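Local atomic coordinates of bifunctional endomannanase/endoglucanase (Caldanaerobius polysaccharolyticus, PDB entry 3W0K), a protein that probably cleaves internal beta-linkages of mannan and glucan chains, as a glycoside hydrolase of family 5. Residues A[42-47]-A[83-88]; A[50-55]-A[95-100]; A[89-94]-A[134-139]; A[171-176]-A[191-196]. All coordinates share one frame; numbering follows the deposited sequence.

Contact 1. Residues A[42-47]-A[83-88]; sequences PVDYRF and LHRAPG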
# COMPACT_ATOMS: atom_id res chain seq x y z
N PRO A 42 -2.73 6.25 -1.75
CA PRO A 42 -4.01 5.55 -1.56
C PRO A 42 -5.12 6.59 -1.42
O PRO A 42 -5.08 7.42 -0.51
CB PRO A 42 -3.79 4.77 -0.27
CG PRO A 42 -2.86 5.67 0.51
CD PRO A 42 -1.88 6.12 -0.55
N VAL A 43 -6.11 6.56 -2.31
CA VAL A 43 -7.18 7.55 -2.28
C VAL A 43 -8.59 7.02 -2.04
O VAL A 43 -8.88 5.84 -2.25
CB VAL A 43 -7.17 8.43 -3.56
CG1 VAL A 43 -5.78 9.02 -3.79
CG2 VAL A 43 -7.61 7.63 -4.78
N ASP A 44 -9.47 7.93 -1.61
CA ASP A 44 -10.87 7.65 -1.31
C ASP A 44 -11.69 8.24 -2.48
O ASP A 44 -11.68 9.45 -2.69
CB ASP A 44 -11.23 8.36 0.00
CG ASP A 44 -12.63 8.04 0.51
OD1 ASP A 44 -13.52 7.69 -0.28
OD2 ASP A 44 -12.83 8.16 1.74
N TYR A 45 -12.39 7.38 -3.22
CA TYR A 45 -13.17 7.83 -4.37
C TYR A 45 -14.27 8.83 -4.03
O TYR A 45 -14.77 9.53 -4.92
CB TYR A 45 -13.77 6.63 -5.14
CG TYR A 45 -15.05 6.07 -4.56
CD1 TYR A 45 -16.29 6.45 -5.08
CD2 TYR A 45 -15.03 5.16 -3.51
CE1 TYR A 45 -17.48 5.95 -4.56
CE2 TYR A 45 -16.22 4.64 -2.99
CZ TYR A 45 -17.43 5.04 -3.52
OH TYR A 45 -18.61 4.54 -3.01
N ARG A 46 -14.64 8.92 -2.76
CA ARG A 46 -15.68 9.86 -2.34
C ARG A 46 -15.24 11.32 -2.46
O ARG A 46 -16.06 12.23 -2.41
CB ARG A 46 -16.15 9.55 -0.92
CG ARG A 46 -16.89 8.23 -0.81
CD ARG A 46 -17.30 7.97 0.62
NE ARG A 46 -16.14 7.93 1.50
CZ ARG A 46 -16.19 7.95 2.83
NH1 ARG A 46 -17.37 8.00 3.45
NH2 ARG A 46 -15.07 7.90 3.53
N PHE A 47 -13.93 11.54 -2.62
CA PHE A 47 -13.43 12.90 -2.80
C PHE A 47 -13.96 13.50 -4.11
O PHE A 47 -14.05 14.71 -4.24
CB PHE A 47 -11.90 12.94 -2.81
CG PHE A 47 -11.29 13.12 -1.45
CD1 PHE A 47 -11.29 14.36 -0.83
CD2 PHE A 47 -10.67 12.05 -0.80
CE1 PHE A 47 -10.68 14.54 0.42
CE2 PHE A 47 -10.06 12.22 0.45
CZ PHE A 47 -10.07 13.47 1.05
N LEU A 83 -6.62 3.00 -5.46
CA LEU A 83 -7.97 3.27 -4.97
C LEU A 83 -8.03 2.52 -3.65
O LEU A 83 -8.03 1.28 -3.63
CB LEU A 83 -9.06 2.76 -5.93
CG LEU A 83 -9.34 3.56 -7.20
CD1 LEU A 83 -10.58 3.00 -7.88
CD2 LEU A 83 -9.55 5.03 -6.86
N HIS A 84 -7.96 3.25 -2.54
CA HIS A 84 -8.01 2.65 -1.21
C HIS A 84 -9.45 2.32 -0.87
O HIS A 84 -9.74 1.24 -0.34
CB HIS A 84 -7.40 3.59 -0.17
CG HIS A 84 -7.16 2.92 1.14
ND1 HIS A 84 -8.08 2.94 2.16
CD2 HIS A 84 -6.12 2.17 1.58
CE1 HIS A 84 -7.62 2.22 3.17
NE2 HIS A 84 -6.43 1.74 2.84
N ARG A 85 -10.32 3.30 -1.06
CA ARG A 85 -11.75 3.09 -0.90
C ARG A 85 -12.18 3.23 -2.35
O ARG A 85 -11.97 4.27 -2.99
CB ARG A 85 -12.44 4.16 -0.04
CG ARG A 85 -13.97 3.95 -0.00
CD ARG A 85 -14.68 4.85 1.01
NE ARG A 85 -14.36 4.48 2.38
CZ ARG A 85 -14.97 3.53 3.08
NH1 ARG A 85 -15.96 2.81 2.55
NH2 ARG A 85 -14.59 3.28 4.33
N ALA A 86 -12.65 2.11 -2.90
CA ALA A 86 -13.10 2.04 -4.29
C ALA A 86 -14.60 1.80 -4.29
O ALA A 86 -15.18 1.50 -3.25
CB ALA A 86 -12.39 0.87 -4.99
N PRO A 87 -15.26 2.01 -5.44
CA PRO A 87 -16.71 1.78 -5.49
C PRO A 87 -17.03 0.37 -4.98
O PRO A 87 -16.61 -0.63 -5.57
CB PRO A 87 -17.01 1.91 -6.98
CG PRO A 87 -16.08 2.99 -7.40
CD PRO A 87 -14.78 2.62 -6.70
N GLY A 88 -17.74 0.31 -3.86
CA GLY A 88 -18.12 -0.96 -3.29
C GLY A 88 -17.12 -1.66 -2.39
O GLY A 88 -17.34 -2.81 -2.02
O HOH W 1 -12.03 5.99 3.19
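D44 and R85 lie side by side and point the same way, carboxylate and guanidinium planes 40° apart. They touch through carbon, D44 OD1 resting 3.3 Å from R85 CD. The two charges share water 1, which donates to D44 OD2 and accepts from R85 NE. R46 lies obliquely across R85 and clasps the acid side-on: its NE bonds OD1 and its NH2 bonds OD2 at 2.9 Å, each on a syn lone pair. R46 N also reaches OD1, from above the carboxylate plane, closing an Asx turn. An alanine in place of D44 would probably free the R46 guanidinium to turn and leave two like charges close together with no carboxylate beside them, R46 NH2 being 3.7 Å from R85 NE. R85 has a further partner in E97, as does the Y45 hydroxyl. The Y45 ring turns one face to P87, whose CA stands 4.1 Å from its centroid, a CH-pi contact. V43 O accepts from H84 N and R85 N as the pairing slips by one residue. This is a beta bulge where parallel TIM-barrel strands give way to the loops beside the pocket, and H84 NE2 bonds a Tris molecule, probably from the crystallisation liquor.

Contact 2. Residues A[50-55]-A[95-100]; sequences RNFDYF and DIERDN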
# COMPACT_ATOMS: atom_id res chain seq x y z
N ARG A 50 -20.15 11.73 -5.33
CA ARG A 50 -21.18 12.01 -4.35
C ARG A 50 -22.28 10.95 -4.37
O ARG A 50 -22.76 10.56 -5.43
CB ARG A 50 -21.79 13.40 -4.58
CG ARG A 50 -22.78 13.82 -3.51
CD ARG A 50 -22.89 15.33 -3.41
NE ARG A 50 -21.64 15.95 -2.97
CZ ARG A 50 -21.19 15.95 -1.71
NH1 ARG A 50 -21.89 15.37 -0.75
NH2 ARG A 50 -20.04 16.54 -1.42
N ASN A 51 -22.62 10.46 -3.18
CA ASN A 51 -23.68 9.47 -2.99
C ASN A 51 -23.69 8.29 -3.97
O ASN A 51 -24.73 7.95 -4.55
CB ASN A 51 -25.04 10.17 -2.98
CG ASN A 51 -26.15 9.30 -2.41
OD1 ASN A 51 -25.93 8.53 -1.47
ND2 ASN A 51 -27.34 9.42 -2.98
N PHE A 52 -22.52 7.68 -4.15
CA PHE A 52 -22.35 6.51 -5.02
C PHE A 52 -22.69 6.72 -6.49
O PHE A 52 -22.92 5.76 -7.22
CB PHE A 52 -23.16 5.33 -4.45
CG PHE A 52 -23.01 5.16 -2.97
CD1 PHE A 52 -21.81 4.70 -2.42
CD2 PHE A 52 -24.04 5.53 -2.10
CE1 PHE A 52 -21.64 4.61 -1.04
CE2 PHE A 52 -23.88 5.45 -0.72
CZ PHE A 52 -22.68 4.99 -0.19
N ASP A 53 -22.68 7.98 -6.92
CA ASP A 53 -22.96 8.36 -8.31
C ASP A 53 -21.64 8.22 -9.08
O ASP A 53 -21.05 9.21 -9.52
CB ASP A 53 -23.45 9.81 -8.32
CG ASP A 53 -24.06 10.24 -9.65
OD1 ASP A 53 -24.10 9.45 -10.61
OD2 ASP A 53 -24.51 11.40 -9.71
N TYR A 54 -21.19 6.98 -9.23
CA TYR A 54 -19.91 6.65 -9.87
C TYR A 54 -19.68 7.26 -11.24
O TYR A 54 -18.56 7.65 -11.57
CB TYR A 54 -19.73 5.13 -9.99
CG TYR A 54 -20.10 4.33 -8.76
CD1 TYR A 54 -19.55 4.63 -7.51
CD2 TYR A 54 -21.00 3.27 -8.85
CE1 TYR A 54 -19.89 3.89 -6.38
CE2 TYR A 54 -21.35 2.52 -7.73
CZ TYR A 54 -20.79 2.84 -6.50
OH TYR A 54 -21.13 2.10 -5.39
N PHE A 55 -20.73 7.32 -12.04
CA PHE A 55 -20.61 7.85 -13.39
C PHE A 55 -20.66 9.36 -13.56
O PHE A 55 -20.62 9.86 -14.68
CB PHE A 55 -21.60 7.13 -14.32
CG PHE A 55 -21.30 5.67 -14.46
CD1 PHE A 55 -20.45 5.21 -15.46
CD2 PHE A 55 -21.82 4.75 -13.55
CE1 PHE A 55 -20.12 3.86 -15.55
CE2 PHE A 55 -21.49 3.40 -13.63
CZ PHE A 55 -20.64 2.96 -14.63
N ASP A 95 -18.66 -1.32 5.62
CA ASP A 95 -20.09 -1.18 5.87
C ASP A 95 -20.65 0.17 5.42
O ASP A 95 -21.86 0.33 5.28
CB ASP A 95 -20.40 -1.39 7.36
CG ASP A 95 -19.73 -0.36 8.25
OD1 ASP A 95 -18.49 -0.25 8.21
OD2 ASP A 95 -20.45 0.34 9.00
N ILE A 96 -19.76 1.15 5.25
CA ILE A 96 -20.11 2.50 4.80
C ILE A 96 -20.49 2.49 3.31
O ILE A 96 -21.20 3.37 2.84
CB ILE A 96 -18.93 3.48 5.06
CG1 ILE A 96 -18.81 3.76 6.56
CG2 ILE A 96 -19.10 4.78 4.28
CD1 ILE A 96 -17.67 4.70 6.92
N GLU A 97 -20.01 1.49 2.58
CA GLU A 97 -20.33 1.38 1.16
C GLU A 97 -21.76 0.90 0.97
O GLU A 97 -22.30 0.19 1.82
CB GLU A 97 -19.39 0.38 0.47
CG GLU A 97 -17.95 0.86 0.32
CD GLU A 97 -17.85 2.15 -0.47
OE1 GLU A 97 -18.40 2.22 -1.58
OE2 GLU A 97 -17.23 3.10 0.04
N ARG A 98 -22.37 1.32 -0.13
CA ARG A 98 -23.73 0.90 -0.45
C ARG A 98 -23.67 -0.47 -1.12
O ARG A 98 -24.41 -1.39 -0.78
CB ARG A 98 -24.38 1.90 -1.42
CG ARG A 98 -25.81 1.54 -1.82
CD ARG A 98 -26.29 2.39 -2.99
NE ARG A 98 -25.59 2.05 -4.23
CZ ARG A 98 -25.69 2.72 -5.37
NH1 ARG A 98 -26.47 3.80 -5.45
NH2 ARG A 98 -25.02 2.31 -6.44
N ASP A 99 -22.73 -0.60 -2.06
CA ASP A 99 -22.55 -1.82 -2.84
C ASP A 99 -21.38 -2.68 -2.39
O ASP A 99 -20.58 -2.28 -1.54
CB ASP A 99 -22.31 -1.45 -4.31
CG ASP A 99 -23.37 -0.52 -4.86
OD1 ASP A 99 -24.53 -0.61 -4.43
OD2 ASP A 99 -23.03 0.29 -5.75
N ASN A 100 -21.30 -3.87 -2.99
CA ASN A 100 -20.23 -4.82 -2.73
C ASN A 100 -19.51 -5.06 -4.06
O ASN A 100 -20.02 -5.75 -4.94
CB ASN A 100 -20.77 -6.15 -2.20
CG ASN A 100 -19.68 -7.21 -2.08
OD1 ASN A 100 -18.49 -6.90 -2.15
ND2 ASN A 100 -20.09 -8.46 -1.91
O HOH W 2 -20.79 1.48 -2.70
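F52 holds its CG anti to its own carbonyl carbon (chi1 -44°), on the side where R98 CB comes over the ring. R98 for its part sets CG anti to the backbone N and bends at the third torsion (chi3 69°), turning NE back. The two side chains slide past each other in opposite directions. R98 CB sits over the centre of the F52 ring, 3.5 Å from the centroid, in a CH-pi contact. At the other end F52 CB lies over the face of the R98 guanidinium, 3.7 Å from CZ.

Beside this pair Y54 and D99 meet tip to tip. Y54 OH donates to D99 OD2 at 2.6 Å, coming from above the carboxylate plane, with ring and carboxylate turned 67° apart. F52 O stands over the centre of the Y54 ring. Water 2 donates to Y54 OH and to E97 OE1 and accepts from D99 N, tying the loop that carries the type I' turn R50 to D53 to the one leading into helix 105-121. E97 also takes the hydroxyl of Y45.

D99 is itself gripped side-on by R98, NE to OD1 at 2.9 Å and NH2 to the syn lone pair of OD2, and OD1 also pairs with R106. With two arginines paired to it and a phenol donating, the D99 carboxylate is likely to stay ionised.

Contact 3. Residues A[89-94]-A[134-139]; sequences YCINRN and LVNEPP. With TRS (2-amino-2-hydroxymethyl-propane-1,3-diol), chain C.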
# COMPACT_ATOMS: atom_id res chain seq x y z
N TYR A 89 -16.02 -1.00 -2.03
CA TYR A 89 -15.04 -1.64 -1.15
C TYR A 89 -13.95 -0.79 -0.52
O TYR A 89 -13.33 0.04 -1.17
CB TYR A 89 -14.33 -2.82 -1.84
CG TYR A 89 -13.38 -3.56 -0.91
CD1 TYR A 89 -13.87 -4.32 0.15
CD2 TYR A 89 -11.99 -3.45 -1.05
CE1 TYR A 89 -13.01 -4.96 1.04
CE2 TYR A 89 -11.12 -4.09 -0.16
CZ TYR A 89 -11.64 -4.84 0.88
OH TYR A 89 -10.81 -5.50 1.76
N CYS A 90 -13.70 -1.08 0.75
CA CYS A 90 -12.60 -0.49 1.52
C CYS A 90 -12.39 -1.49 2.65
O CYS A 90 -13.35 -1.97 3.25
CB CYS A 90 -12.90 0.89 2.09
SG CYS A 90 -11.43 1.61 2.92
N ILE A 91 -11.13 -1.85 2.90
CA ILE A 91 -10.85 -2.81 3.96
C ILE A 91 -11.26 -2.23 5.32
O ILE A 91 -11.60 -2.98 6.24
CB ILE A 91 -9.37 -3.25 3.95
CG1 ILE A 91 -9.18 -4.44 4.90
CG2 ILE A 91 -8.46 -2.09 4.30
CD1 ILE A 91 -7.94 -5.26 4.63
N ASN A 92 -11.26 -0.90 5.42
CA ASN A 92 -11.67 -0.22 6.64
C ASN A 92 -13.09 0.29 6.44
O ASN A 92 -13.38 0.95 5.43
CB ASN A 92 -10.75 0.97 6.92
CG ASN A 92 -9.30 0.57 7.07
OD1 ASN A 92 -8.97 -0.30 7.87
ND2 ASN A 92 -8.44 1.21 6.30
N ARG A 93 -13.97 -0.01 7.39
CA ARG A 93 -15.36 0.42 7.32
C ARG A 93 -16.02 0.14 5.97
O ARG A 93 -16.54 1.05 5.31
CB ARG A 93 -15.48 1.91 7.67
CG ARG A 93 -15.05 2.25 9.10
CD ARG A 93 -15.82 1.43 10.13
NE ARG A 93 -17.27 1.60 10.01
CZ ARG A 93 -17.97 2.58 10.57
NH1 ARG A 93 -17.35 3.50 11.30
NH2 ARG A 93 -19.28 2.65 10.40
N ASN A 94 -16.00 -1.12 5.56
CA ASN A 94 -16.61 -1.52 4.30
C ASN A 94 -18.14 -1.36 4.39
O ASN A 94 -18.82 -1.23 3.37
CB ASN A 94 -16.25 -2.97 3.99
CG ASN A 94 -16.52 -3.35 2.55
OD1 ASN A 94 -16.43 -2.52 1.64
ND2 ASN A 94 -16.83 -4.62 2.32
N LEU A 134 -4.78 -1.18 -8.53
CA LEU A 134 -6.23 -1.34 -8.63
C LEU A 134 -7.14 -1.16 -7.43
O LEU A 134 -8.05 -0.32 -7.45
CB LEU A 134 -6.58 -2.63 -9.39
CG LEU A 134 -5.85 -2.79 -10.73
CD1 LEU A 134 -6.48 -3.95 -11.50
CD2 LEU A 134 -5.95 -1.51 -11.57
N VAL A 135 -6.92 -1.94 -6.38
CA VAL A 135 -7.75 -1.82 -5.19
C VAL A 135 -6.96 -2.27 -3.98
O VAL A 135 -6.35 -3.34 -3.98
CB VAL A 135 -9.10 -2.59 -5.35
CG1 VAL A 135 -8.86 -4.05 -5.72
CG2 VAL A 135 -9.94 -2.46 -4.08
N ASN A 136 -6.95 -1.43 -2.95
CA ASN A 136 -6.20 -1.75 -1.75
C ASN A 136 -6.71 -2.96 -0.98
O ASN A 136 -7.90 -3.09 -0.73
CB ASN A 136 -6.15 -0.55 -0.80
CG ASN A 136 -5.40 -0.86 0.48
OD1 ASN A 136 -4.17 -0.89 0.49
ND2 ASN A 136 -6.13 -1.14 1.55
N GLU A 137 -5.77 -3.82 -0.61
CA GLU A 137 -6.01 -5.00 0.22
C GLU A 137 -7.38 -5.69 0.16
O GLU A 137 -8.21 -5.52 1.06
CB GLU A 137 -5.69 -4.62 1.67
CG GLU A 137 -4.25 -4.11 1.86
CD GLU A 137 -4.01 -3.40 3.19
OE1 GLU A 137 -4.98 -2.89 3.81
OE2 GLU A 137 -2.84 -3.31 3.61
N PRO A 138 -7.64 -6.48 -0.90
CA PRO A 138 -8.91 -7.20 -1.04
C PRO A 138 -9.10 -8.09 0.20
O PRO A 138 -8.12 -8.46 0.86
CB PRO A 138 -8.70 -8.03 -2.30
CG PRO A 138 -7.79 -7.18 -3.12
CD PRO A 138 -6.79 -6.68 -2.09
N PRO A 139 -10.35 -8.45 0.52
CA PRO A 139 -10.65 -9.29 1.69
C PRO A 139 -10.26 -10.75 1.58
O PRO A 139 -9.72 -11.20 0.57
CB PRO A 139 -12.16 -9.12 1.84
CG PRO A 139 -12.61 -9.04 0.42
CD PRO A 139 -11.58 -8.13 -0.22
C TRS C . -3.86 0.22 5.96
C1 TRS C . -5.35 0.19 6.38
C2 TRS C . -3.79 1.19 4.81
C3 TRS C . -2.87 0.85 6.95
N TRS C . -3.43 -1.14 5.59
O1 TRS C . -6.20 -0.08 5.16
O2 TRS C . -4.10 0.44 3.54
O3 TRS C . -2.72 -0.00 8.20
O HOH W 3 -9.08 -1.17 0.87
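Y89 turns the edge of its ring to N136 O and E137 O, which both lie near its plane. With CG anti to the backbone N (chi1 -176°), the side chain extends toward segment 134-139. CD2 meets V135 CG2 at 3.8 Å, the two side chains crossing at about a right angle. Further out, N136 O lies 3.4 Å from Y89 CE2. At the tip Y89 OH donates to E137 O at 2.7 Å, in the carbonyl plane, while CZ packs on P139 CD. A phenylalanine here lacks the hydroxyl and would probably leave E137 O without a mate across this contact. W102 meets the Y89 ring edge-to-face.

N136, E137 and P138 form the Asn-Glu-Pro sequence at the end of the fourth barrel strand, a signature of family 5 in which the glutamate of relatives serves as general acid/base. N136 ND2 donates to E137 OE1 from above the carboxylate plane, and N136 OD1 is taken by R40. The other carboxylate oxygen, E137 OE2, pairs with R196.

I91 packs against both residues from the neighbouring loop. Its CG2 comes within 3.6 Å of E137 OE1, and its CD1 lies against E137 CB and O. Water 3 accepts from I91 N and N136 ND2 and donates to N136 O at 2.8 Å. A Tris molecule, probably from the crystallisation liquor, occupies the pocket: its N donates to E137 OE1 at 2.9 Å, and N92 ND2 makes a weak, bent bond to its O1.

Contact 4. Residues A[171-176]-A[191-196]; sequences IVIDGL and VVHSGR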
# COMPACT_ATOMS: atom_id res chain seq x y z
N ILE A 171 0.47 -1.82 -14.08
CA ILE A 171 -0.61 -2.10 -13.15
C ILE A 171 -0.10 -2.94 -11.98
O ILE A 171 0.75 -3.82 -12.15
CB ILE A 171 -1.77 -2.82 -13.87
CG1 ILE A 171 -2.38 -1.88 -14.92
CG2 ILE A 171 -2.84 -3.27 -12.88
CD1 ILE A 171 -3.30 -2.56 -15.91
N VAL A 172 -0.62 -2.63 -10.79
CA VAL A 172 -0.26 -3.32 -9.56
C VAL A 172 -1.54 -3.86 -8.93
O VAL A 172 -2.58 -3.20 -8.97
CB VAL A 172 0.40 -2.35 -8.55
CG1 VAL A 172 0.84 -3.09 -7.29
CG2 VAL A 172 1.58 -1.63 -9.20
N ILE A 173 -1.47 -5.07 -8.39
CA ILE A 173 -2.61 -5.68 -7.71
C ILE A 173 -2.17 -6.14 -6.33
O ILE A 173 -1.05 -6.61 -6.15
CB ILE A 173 -3.22 -6.87 -8.51
CG1 ILE A 173 -2.19 -7.98 -8.74
CG2 ILE A 173 -3.79 -6.38 -9.83
CD1 ILE A 173 -2.81 -9.24 -9.34
N ASP A 174 -3.04 -5.93 -5.34
CA ASP A 174 -2.75 -6.30 -3.95
C ASP A 174 -3.16 -7.72 -3.62
O ASP A 174 -4.16 -8.23 -4.14
CB ASP A 174 -3.47 -5.35 -2.98
CG ASP A 174 -2.86 -3.96 -2.93
OD1 ASP A 174 -2.04 -3.61 -3.80
OD2 ASP A 174 -3.21 -3.21 -2.00
N GLY A 175 -2.41 -8.35 -2.72
CA GLY A 175 -2.71 -9.71 -2.32
C GLY A 175 -4.05 -9.85 -1.62
O GLY A 175 -4.59 -8.89 -1.07
N LEU A 176 -4.61 -11.06 -1.67
CA LEU A 176 -5.89 -11.33 -1.02
C LEU A 176 -5.72 -11.38 0.50
O LEU A 176 -4.60 -11.34 1.01
CB LEU A 176 -6.47 -12.65 -1.53
CG LEU A 176 -6.81 -12.68 -3.01
CD1 LEU A 176 -7.29 -14.07 -3.40
CD2 LEU A 176 -7.87 -11.64 -3.31
N VAL A 191 1.33 -8.15 -14.35
CA VAL A 191 1.14 -7.04 -13.43
C VAL A 191 2.02 -7.25 -12.20
O VAL A 191 2.51 -8.36 -11.97
CB VAL A 191 -0.33 -6.92 -12.96
CG1 VAL A 191 -1.24 -6.67 -14.16
CG2 VAL A 191 -0.77 -8.17 -12.20
N VAL A 192 2.25 -6.19 -11.45
CA VAL A 192 3.05 -6.29 -10.23
C VAL A 192 2.16 -6.83 -9.12
O VAL A 192 1.04 -6.37 -8.95
CB VAL A 192 3.61 -4.92 -9.79
CG1 VAL A 192 4.39 -5.06 -8.48
CG2 VAL A 192 4.48 -4.32 -10.87
N HIS A 193 2.64 -7.85 -8.42
CA HIS A 193 1.90 -8.43 -7.30
C HIS A 193 2.45 -7.76 -6.04
O HIS A 193 3.64 -7.88 -5.73
CB HIS A 193 2.07 -9.94 -7.25
CG HIS A 193 1.34 -10.66 -8.34
ND1 HIS A 193 0.60 -11.80 -8.11
CD2 HIS A 193 1.23 -10.39 -9.66
CE1 HIS A 193 0.07 -12.21 -9.25
NE2 HIS A 193 0.43 -11.37 -10.21
N SER A 194 1.58 -7.05 -5.34
CA SER A 194 1.97 -6.32 -4.15
C SER A 194 1.58 -6.95 -2.83
O SER A 194 0.39 -7.14 -2.53
CB SER A 194 1.42 -4.89 -4.23
OG SER A 194 1.95 -4.07 -3.21
N GLY A 195 2.61 -7.24 -2.03
CA GLY A 195 2.42 -7.83 -0.72
C GLY A 195 2.50 -6.83 0.42
O GLY A 195 2.53 -5.60 0.20
N ARG A 196 2.62 -7.35 1.64
CA ARG A 196 2.65 -6.51 2.83
C ARG A 196 3.69 -6.95 3.85
O ARG A 196 4.08 -8.12 3.89
CB ARG A 196 1.27 -6.52 3.49
CG ARG A 196 0.17 -5.82 2.70
CD ARG A 196 0.46 -4.33 2.63
NE ARG A 196 -0.62 -3.55 2.02
CZ ARG A 196 -0.72 -3.27 0.73
NH1 ARG A 196 0.18 -3.73 -0.14
NH2 ARG A 196 -1.68 -2.46 0.31
O HOH W 4 0.09 -2.16 -2.79
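V191 opens the contact by resting its CB on I171 O at 3.4 Å. From there its branches part: CG1 touches I171 CB, and CG2, placed between the backbone N and the carbonyl carbon, runs against I173 CG1 and CD1, both at 3.7 Å. The V191 and I173 side chains cross at about a right angle. I173 CD1 carries the packing on to H193, lying over one face of its imidazole near the rim, 4.1 Å from the centroid. I173 and H193 are on the face that meets I155 of helix 148-165 and W244 of helix 234-249.

The backbones pair in parallel as neighbouring strands of a beta-alpha-beta unit, their axes 38° apart. V192 N, I173 N, S194 N and G175 N donate across in turn, the I173 N bond to V192 O running almost straight down the carbonyl.

On the inner face V172 lies beside V192 and touches S194 CB with its CG1, and D174 follows. D174 OD2 forms a salt bridge with R196 NH2 at 2.9 Å, but the N-H points poorly (123°) and the bond is weak. Water 4 donates to D174 OD1, accepts from R196 NH1 and lies 2.7 Å from S194 OG. R196 NH1 also donates to G195 O. Counting E137 and E258, R196 contacts three acids, which would probably share its positive charge, and the weak bond to D174 is likely to add to the hold on the guanidinium while E137 N binds the same D174 oxygen.

Overall arrangement
All four contacts sit on one closed eight-stranded parallel barrel or the loops that leave its strands. Contact 1 joins strand 38-44 to the end of strand 78-83, and contact 4 pairs strands 170-174 and 192-197; their centres are about 17 Å apart. Contact 3, centred about 9 Å from contact 1 and about 13 Å from contact 4, touches both. Contact 2 is outermost, about 22 Å from the centre of the chain, and touches contacts 1 and 3. Along the chain contact 2 alternates with both, contact 1 closes before contact 3 opens, and contact 4 comes last. Together they tie the loops at one end of the barrel strands around the Tris-binding pocket, probably the active-site end, as in family 5 enzymes.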